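Local structure of putative nucleotide sugar epimerase/ dehydratase (Bordetella bronchiseptica, 2Q1S) at residues A256-I261 and T291-L296. The protein binds NADH in a Rossmann fold and is probably a nucleotide-sugar epimerase or dehydratase of O-antigen biosynthesis. Numbering follows the deposited sequence. Where two conformers were deposited one is given.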
loop_
_atom_site.group_PDB
_atom_site.type_symbol
_atom_site.label_atom_id
_atom_site.label_comp_id
_atom_site.label_asym_id
_atom_site.label_seq_id
_atom_site.Cartn_x
_atom_site.Cartn_y
_atom_site.Cartn_z
ATOM N N ALA A 256 -1.690 15.302 26.702
ATOM C CA ALA A 256 -2.058 15.033 25.314
ATOM C C ALA A 256 -3.469 15.545 25.048
ATOM O O ALA A 256 -4.347 15.387 25.906
ATOM C CB ALA A 256 -1.970 13.544 25.012
ATOM N N THR A 257 -3.668 16.175 23.882
ATOM C CA THR A 257 -4.997 16.616 23.452
ATOM C C THR A 257 -5.448 15.836 22.233
ATOM O O THR A 257 -4.634 15.454 21.365
ATOM C CB THR A 257 -5.084 18.137 23.093
ATOM O OG1 THR A 257 -4.146 18.461 22.054
ATOM C CG2 THR A 257 -4.870 19.031 24.331
ATOM N N ARG A 258 -6.756 15.608 22.169
ATOM C CA ARG A 258 -7.356 14.965 21.003
ATOM C C ARG A 258 -8.634 15.667 20.561
ATOM O O ARG A 258 -9.297 16.328 21.369
ATOM C CB ARG A 258 -7.635 13.511 21.331
ATOM C CG ARG A 258 -6.370 12.758 21.737
ATOM C CD ARG A 258 -6.600 11.285 21.638
ATOM N NE ARG A 258 -5.617 10.536 22.416
ATOM C CZ ARG A 258 -5.555 9.211 22.450
ATOM N NH1 ARG A 258 -6.404 8.486 21.737
ATOM N NH2 ARG A 258 -4.639 8.614 23.192
ATOM N N ASP A 259 -8.974 15.526 19.276
ATOM C CA ASP A 259 -10.221 16.049 18.748
ATOM C C ASP A 259 -11.246 14.913 18.774
ATOM O O ASP A 259 -11.441 14.231 17.774
ATOM C CB ASP A 259 -9.979 16.578 17.318
ATOM C CG ASP A 259 -11.244 17.073 16.635
ATOM O OD1 ASP A 259 -12.344 16.595 16.991
ATOM O OD2 ASP A 259 -11.140 17.910 15.708
ATOM N N PHE A 260 -11.864 14.680 19.930
ATOM C CA PHE A 260 -12.840 13.594 20.040
ATOM C C PHE A 260 -14.085 13.956 19.242
ATOM O O PHE A 260 -14.465 15.139 19.166
ATOM C CB PHE A 260 -13.223 13.338 21.502
ATOM C CG PHE A 260 -12.087 12.831 22.344
ATOM C CD1 PHE A 260 -11.706 11.502 22.285
ATOM C CD2 PHE A 260 -11.381 13.699 23.190
ATOM C CE1 PHE A 260 -10.636 11.029 23.055
ATOM C CE2 PHE A 260 -10.314 13.237 23.956
ATOM C CZ PHE A 260 -9.943 11.894 23.889
ATOM N N ILE A 261 -14.717 12.935 18.668
ATOM C CA ILE A 261 -15.970 13.118 17.927
ATOM C C ILE A 261 -16.931 11.986 18.282
ATOM O O ILE A 261 -16.535 10.828 18.341
ATOM C CB ILE A 261 -15.748 13.218 16.385
ATOM C CG1 ILE A 261 -17.081 13.485 15.658
ATOM C CG2 ILE A 261 -14.981 11.975 15.842
ATOM C CD1 ILE A 261 -16.951 13.803 14.194
ATOM N N THR A 291 -9.741 18.288 23.318
ATOM C CA THR A 291 -9.903 18.017 24.742
ATOM C C THR A 291 -8.666 17.280 25.206
ATOM O O THR A 291 -8.249 16.304 24.571
ATOM C CB THR A 291 -11.157 17.139 25.007
ATOM O OG1 THR A 291 -12.300 17.772 24.429
ATOM C CG2 THR A 291 -11.401 16.928 26.514
ATOM N N SER A 292 -8.090 17.704 26.310
ATOM C CA SER A 292 -6.973 17.003 26.858
ATOM C C SER A 292 -7.407 15.731 27.547
ATOM O O SER A 292 -8.510 15.612 27.967
ATOM C CB SER A 292 -6.185 17.887 27.798
ATOM O OG SER A 292 -6.889 18.140 28.979
ATOM N N ILE A 293 -6.505 14.792 27.668
ATOM C CA ILE A 293 -6.820 13.536 28.353
ATOM C C ILE A 293 -7.161 13.806 29.824
ATOM O O ILE A 293 -8.029 13.137 30.393
ATOM C CB ILE A 293 -5.689 12.496 28.183
ATOM C CG1 ILE A 293 -5.422 12.258 26.691
ATOM C CG2 ILE A 293 -6.005 11.177 28.901
ATOM C CD1 ILE A 293 -6.658 11.847 25.907
ATOM N N ALA A 294 -6.520 14.816 30.419
ATOM C CA ALA A 294 -6.836 15.196 31.808
ATOM C C ALA A 294 -8.295 15.649 31.960
ATOM O O ALA A 294 -8.949 15.254 32.925
ATOM C CB ALA A 294 -5.883 16.258 32.336
ATOM N N ASP A 295 -8.791 16.449 31.004
ATOM C CA ASP A 295 -10.166 16.957 31.046
ATOM C C ASP A 295 -11.172 15.862 30.731
ATOM O O ASP A 295 -12.228 15.784 31.358
ATOM C CB ASP A 295 -10.358 18.152 30.112
ATOM C CG ASP A 295 -9.696 19.411 30.639
ATOM O OD1 ASP A 295 -9.281 19.426 31.822
ATOM O OD2 ASP A 295 -9.591 20.393 29.880
ATOM N N LEU A 296 -10.830 15.019 29.757
ATOM C CA LEU A 296 -11.608 13.793 29.520
ATOM C C LEU A 296 -11.808 13.001 30.825
ATOM O O LEU A 296 -12.948 12.717 31.236
ATOM C CB LEU A 296 -10.947 12.929 28.428
ATOM C CG LEU A 296 -11.712 11.673 27.979
ATOM C CD1 LEU A 296 -12.790 12.049 26.960
ATOM C CD2 LEU A 296 -10.761 10.623 27.368
HETATM O O HOH W 1 -12.784 16.966 21.907
#
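Arg258 and Thr291 face each other as an antiparallel hydrogen-bonded pair: Arg258 N donates to Thr291 O (2.9 Å) from above the carbonyl plane, and Thr291 N returns a nearly straight bond to Arg258 O (2.8 Å). One step on, Thr257 and Ser292 form the non-hydrogen-bonded pair, where Thr257 CG2 lies against Ser292 CB. The ladder then passes into helix 293-304, whose first amide, Ile293 N, reaches Ala256 O (2.8 Å) almost in line with the carbonyl bond. Ser292 is the N-cap; its OG, set between the backbone N and the carbonyl carbon (chi1 70°), accepts a long bond from Asp295 N (3.3 Å). A water accepts from Phe260 N and also bonds Thr291 OG1, linking the segments just past the paired residues.

On the side of Arg258 and Thr291, Leu296 CD1 lies over one face of the Phe260 ring, toward its rim, a CH-pi contact 4.2 Å from the centroid; Arg258 CB covers the opposite face, also off-centre. Thr291 CB and Ile293 CD1 meet its edge, the methyl 3.9 Å from Phe260 CZ. Ile293 CD1 also touches Arg258 NE, along an extended side chain that ends in a bond from NH1 to Asn210 OD1. Ile343 of helix 343-356 packs on Phe260, Thr291 and Leu296. Arg258 and Asn210 bind UDP in this protein, though none is bound here; this short antiparallel ladder, running directly into a helix, thus borders the probable nucleotide-sugar pocket of an extended short-chain dehydrogenase/reductase.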